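Local coordinates for thioredoxin reductase (Streptococcus pyogenes, PDB 5UWY) that catalyses the NADPH-dependent reduction of oxidised thioredoxin, passing electrons through its bound FAD and a redox-active cysteine pair, at the interface of chains A and B. Residues are numbered along the deposited sequence; one frame, centred on the assembly and turned at random. Chains: chain A/B, Thioredoxin reductase.

Contact 1: the interface of chains A and B. Residues chain A 26-28, 300; chain B 164-165.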
loop_
_atom_site.group_PDB
_atom_site.type_symbol
_atom_site.label_atom_id
_atom_site.label_comp_id
_atom_site.label_asym_id
_atom_site.label_seq_id
_atom_site.Cartn_x
_atom_site.Cartn_y
_atom_site.Cartn_z
ATOM N N SER A 26 7.373 16.312 0.842
ATOM C CA SER A 26 8.131 16.685 2.028
ATOM C C SER A 26 9.210 17.723 1.736
ATOM O O SER A 26 10.090 17.927 2.581
ATOM C CB SER A 26 8.764 15.443 2.663
ATOM O OG SER A 26 7.888 14.330 2.590
ATOM N N ASN A 27 9.163 18.362 0.565
ATOM C CA ASN A 27 10.076 19.446 0.195
ATOM C C ASN A 27 11.516 18.941 0.086
ATOM O O ASN A 27 12.436 19.444 0.737
ATOM C CB ASN A 27 9.977 20.613 1.185
ATOM C CG ASN A 27 9.960 21.960 0.499
ATOM O OD1 ASN A 27 9.150 22.204 -0.395
ATOM N ND2 ASN A 27 10.864 22.845 0.910
ATOM N N LEU A 28 11.699 17.933 -0.764
ATOM C CA LEU A 28 13.013 17.375 -1.044
ATOM C C LEU A 28 13.249 17.352 -2.547
ATOM O O LEU A 28 12.305 17.267 -3.342
ATOM C CB LEU A 28 13.162 15.958 -0.468
ATOM C CG LEU A 28 12.930 15.791 1.036
ATOM C CD1 LEU A 28 13.043 14.328 1.434
ATOM C CD2 LEU A 28 13.901 16.647 1.832
ATOM N N TYR A 300 13.158 11.288 4.256
ATOM C CA TYR A 300 13.297 12.446 5.133
ATOM C C TYR A 300 13.946 12.070 6.457
ATOM O O TYR A 300 14.800 12.803 6.964
ATOM C CB TYR A 300 11.944 13.104 5.395
ATOM C CG TYR A 300 12.016 14.091 6.541
ATOM C CD1 TYR A 300 12.626 15.328 6.374
ATOM C CD2 TYR A 300 11.511 13.773 7.798
ATOM C CE1 TYR A 300 12.716 16.228 7.416
ATOM C CE2 TYR A 300 11.599 14.668 8.847
ATOM C CZ TYR A 300 12.203 15.896 8.650
ATOM O OH TYR A 300 12.296 16.795 9.686
ATOM N N GLN B 164 9.979 22.322 7.167
ATOM C CA GLN B 164 10.157 22.155 5.730
ATOM C C GLN B 164 9.127 22.918 4.907
ATOM O O GLN B 164 9.284 23.006 3.685
ATOM C CB GLN B 164 10.105 20.671 5.366
ATOM C CG GLN B 164 11.193 19.837 6.014
ATOM C CD GLN B 164 12.427 19.727 5.147
ATOM O OE1 GLN B 164 12.418 19.051 4.118
ATOM N NE2 GLN B 164 13.500 20.394 5.557
ATOM N N PHE B 165 8.087 23.456 5.533
ATOM C CA PHE B 165 7.078 24.239 4.828
ATOM C C PHE B 165 6.844 25.602 5.455
ATOM O O PHE B 165 6.734 26.594 4.732
ATOM C CB PHE B 165 5.742 23.479 4.773
ATOM C CG PHE B 165 5.887 22.000 4.576
ATOM C CD1 PHE B 165 6.004 21.471 3.304
ATOM C CD2 PHE B 165 5.887 21.137 5.658
ATOM C CE1 PHE B 165 6.130 20.114 3.116
ATOM C CE2 PHE B 165 6.014 19.774 5.475
ATOM C CZ PHE B 165 6.135 19.262 4.201
#

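Contact 2: the interface of chains A and B. Residues chain A 135, 161, 164-165, 282; chain B 26, 297, 300.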
loop_
_atom_site.group_PDB
_atom_site.type_symbol
_atom_site.label_atom_id
_atom_site.label_comp_id
_atom_site.label_asym_id
_atom_site.label_seq_id
_atom_site.Cartn_x
_atom_site.Cartn_y
_atom_site.Cartn_z
ATOM N N VAL A 135 -4.442 -13.385 -9.964
ATOM C CA VAL A 135 -4.968 -12.412 -9.010
ATOM C C VAL A 135 -5.390 -11.134 -9.717
ATOM O O VAL A 135 -6.247 -10.395 -9.219
ATOM C CB VAL A 135 -3.912 -12.120 -7.919
ATOM C CG1 VAL A 135 -4.470 -11.187 -6.852
ATOM C CG2 VAL A 135 -3.429 -13.416 -7.291
ATOM N N TYR A 161 -6.727 -21.604 -8.178
ATOM C CA TYR A 161 -7.257 -20.277 -7.877
ATOM C C TYR A 161 -8.207 -19.819 -8.975
ATOM O O TYR A 161 -9.238 -19.194 -8.696
ATOM C CB TYR A 161 -6.125 -19.264 -7.691
ATOM C CG TYR A 161 -6.613 -17.834 -7.558
ATOM C CD1 TYR A 161 -7.143 -17.365 -6.361
ATOM C CD2 TYR A 161 -6.549 -16.954 -8.631
ATOM C CE1 TYR A 161 -7.591 -16.059 -6.237
ATOM C CE2 TYR A 161 -6.996 -15.649 -8.516
ATOM C CZ TYR A 161 -7.516 -15.206 -7.318
ATOM O OH TYR A 161 -7.960 -13.907 -7.205
ATOM N N GLN A 164 -12.044 -20.533 -9.085
ATOM C CA GLN A 164 -12.997 -19.696 -8.367
ATOM C C GLN A 164 -13.847 -18.830 -9.288
ATOM O O GLN A 164 -14.811 -18.220 -8.815
ATOM C CB GLN A 164 -12.260 -18.805 -7.366
ATOM C CG GLN A 164 -11.501 -19.570 -6.300
ATOM C CD GLN A 164 -12.333 -19.808 -5.059
ATOM O OE1 GLN A 164 -12.615 -18.881 -4.300
ATOM N NE2 GLN A 164 -12.735 -21.057 -4.847
ATOM N N PHE A 165 -13.515 -18.755 -10.572
ATOM C CA PHE A 165 -14.299 -17.986 -11.531
ATOM C C PHE A 165 -14.702 -18.797 -12.750
ATOM O O PHE A 165 -15.849 -18.702 -13.193
ATOM C CB PHE A 165 -13.521 -16.742 -11.995
ATOM C CG PHE A 165 -12.715 -16.088 -10.914
ATOM C CD1 PHE A 165 -13.296 -15.157 -10.073
ATOM C CD2 PHE A 165 -11.373 -16.386 -10.750
ATOM C CE1 PHE A 165 -12.559 -14.547 -9.084
ATOM C CE2 PHE A 165 -10.629 -15.778 -9.759
ATOM C CZ PHE A 165 -11.224 -14.856 -8.925
ATOM N N LEU A 282 3.006 -10.762 -2.696
ATOM C CA LEU A 282 1.902 -10.178 -3.445
ATOM C C LEU A 282 2.403 -8.926 -4.151
ATOM O O LEU A 282 2.822 -7.964 -3.498
ATOM C CB LEU A 282 0.722 -9.874 -2.523
ATOM C CG LEU A 282 -0.405 -9.113 -3.208
ATOM C CD1 LEU A 282 -1.264 -10.073 -4.008
ATOM C CD2 LEU A 282 -1.261 -8.368 -2.203
ATOM N N SER B 26 -11.945 -12.352 -5.087
ATOM C CA SER B 26 -11.527 -13.744 -5.180
ATOM C C SER B 26 -12.675 -14.722 -4.953
ATOM O O SER B 26 -12.416 -15.912 -4.741
ATOM C CB SER B 26 -10.400 -14.026 -4.181
ATOM O OG SER B 26 -9.509 -12.927 -4.095
ATOM N N GLN B 297 -5.886 -10.901 0.047
ATOM C CA GLN B 297 -5.407 -11.984 -0.802
ATOM C C GLN B 297 -4.901 -13.170 0.014
ATOM O O GLN B 297 -4.934 -14.308 -0.469
ATOM C CB GLN B 297 -4.317 -11.473 -1.745
ATOM C CG GLN B 297 -4.026 -12.403 -2.912
ATOM C CD GLN B 297 -5.279 -12.785 -3.678
ATOM O OE1 GLN B 297 -6.168 -11.960 -3.892
ATOM N NE2 GLN B 297 -5.352 -14.044 -4.094
ATOM N N TYR B 300 -7.542 -16.152 0.958
ATOM C CA TYR B 300 -7.719 -17.277 0.045
ATOM C C TYR B 300 -6.680 -18.362 0.289
ATOM O O TYR B 300 -7.005 -19.552 0.272
ATOM C CB TYR B 300 -7.652 -16.821 -1.410
ATOM C CG TYR B 300 -7.508 -17.994 -2.357
ATOM C CD1 TYR B 300 -8.590 -18.823 -2.627
ATOM C CD2 TYR B 300 -6.286 -18.298 -2.947
ATOM C CE1 TYR B 300 -8.468 -19.907 -3.471
ATOM C CE2 TYR B 300 -6.154 -19.384 -3.792
ATOM C CZ TYR B 300 -7.250 -20.185 -4.052
ATOM O OH TYR B 300 -7.131 -21.267 -4.892
#

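Contact 1: the interface of chains A and B
CZ, at the tip of the B:Phe165 ring, lies 3.9 Å from CA of A:Ser26, which is tilted out of the ring plane toward the face that carries CB of B:Gln164. That CB sits 4.1 Å above the plane of B:Phe165 and over its centre, so the phenyl group rests against the glutamine that enters the partner. The side chains of A:Tyr300 and B:Gln164 cross obliquely, CE1 of the tyrosine being 4.2 Å from CG of the glutamine, which stands above the ring plane and beyond the rim; ring and amide planes are 45° apart. This is a loose contact, suited to a chain whose methylenes are apolar and whose end is polar.

B:Gln164 buries more surface than any other residue given here. Its CG is anti to the carbonyl carbon (chi1 -61°), and the chain then bends at chi2, bringing the amide up to the backbone of A:Ser26 and A:Asn27. As modelled, OE1 of B:Gln164 is 3.0 Å from the carbonyl O of A:Ser26. Oxygens that can only accept should not meet so closely; the amide may be turned over in reality, letting its nitrogen donate, though the structure alone does not show this. A:Leu28 adds a methyl, CD2, 3.6 Å from OE1 of B:Gln164. A:Asn27, a residue type that tolerates its left-handed backbone (phi 65°), lays its side chain near the carbonyl O of B:Gln164 without a hydrogen bond.

In the fold, A:26-28 form the turn between helix 14-25, which follows the FAD-binding Rossmann glycine loop, and strand 30-34. A:Tyr300 belongs to the C-terminal helix 285-304, and B:164-165 to the loop joining helix 153-162 to strand 168-172.

Contact 2: the interface of chains A and B
A:Tyr161 and B:Tyr300 pack edge to face in this thioredoxin reductase, near the CXXC redox helix that holds A:Val135 between its cysteines. The ring planes stand 74° apart with centroids 5.0 Å from each other. CD1 of A:Tyr161 points onto a face of B:Tyr300, offset toward the rim and 3.4 Å from CE2. Both rings leave their helices with CG anti to the backbone N (chi1 172° for A:Tyr161), which directs each across the boundary. Tyrosine suits this place: its broad ring supplies apolar contact, while the hydroxyl OH of B:Tyr300 ends against the helix backbone of A:Tyr161, 3.3 Å from its N, without a hydrogen bond being assigned. On its own side A:Tyr161 is backed by A:Phe165, whose ring receives CE2 of the tyrosine at its edge, in plane.

Close packing continues at B:Gln297. Its CG is anti to the backbone N, and a bend at chi2 turns the amide toward A:Val135, the two side chains meeting tip to tip. CG1 of A:Val135 is 3.6 Å from the amide carbon CD of B:Gln297, while CG2 faces NE2. A compact branched valine thus offers a methyl to each part of the amide. A:Leu282 crosses the glutamine at about a right angle, laying CD1 3.8 Å from the methylene CG of B:Gln297. CE1 of A:Tyr161 is 3.7 Å from NE2 of B:Gln297, with ring and amide planes 77° apart.

Looser fitting prevails around B:Ser26, whose CB is 4.0 Å from CE1 of A:Tyr161. Its hydroxyl OG stands 3.6 Å from OH of A:Tyr161, too far for a good hydrogen bond; serine, being small, lets the phenol come up to it. Here A:Phe165 loses barely 1 Å² to chain B.

The C-alpha centres of contact 1 and contact 2 lie about 40 Å apart, in two-fold related regions of one dimer interface. Position 26, the Gln164–Phe165 loop and Tyr300 occur in both, with the chains exchanged, so contact 2 extends the twin of contact 1 to Gln297, Tyr161 and the redox-motif helix 134-137. In each, helix 285-304 of one subunit faces the loop at 164-165 of the other. Such reciprocal pairing at two separated places should resist rocking of the subunits, and may help hold the flavin-binding part of one chain against the NADPH-binding part of its partner in the conformation seen here.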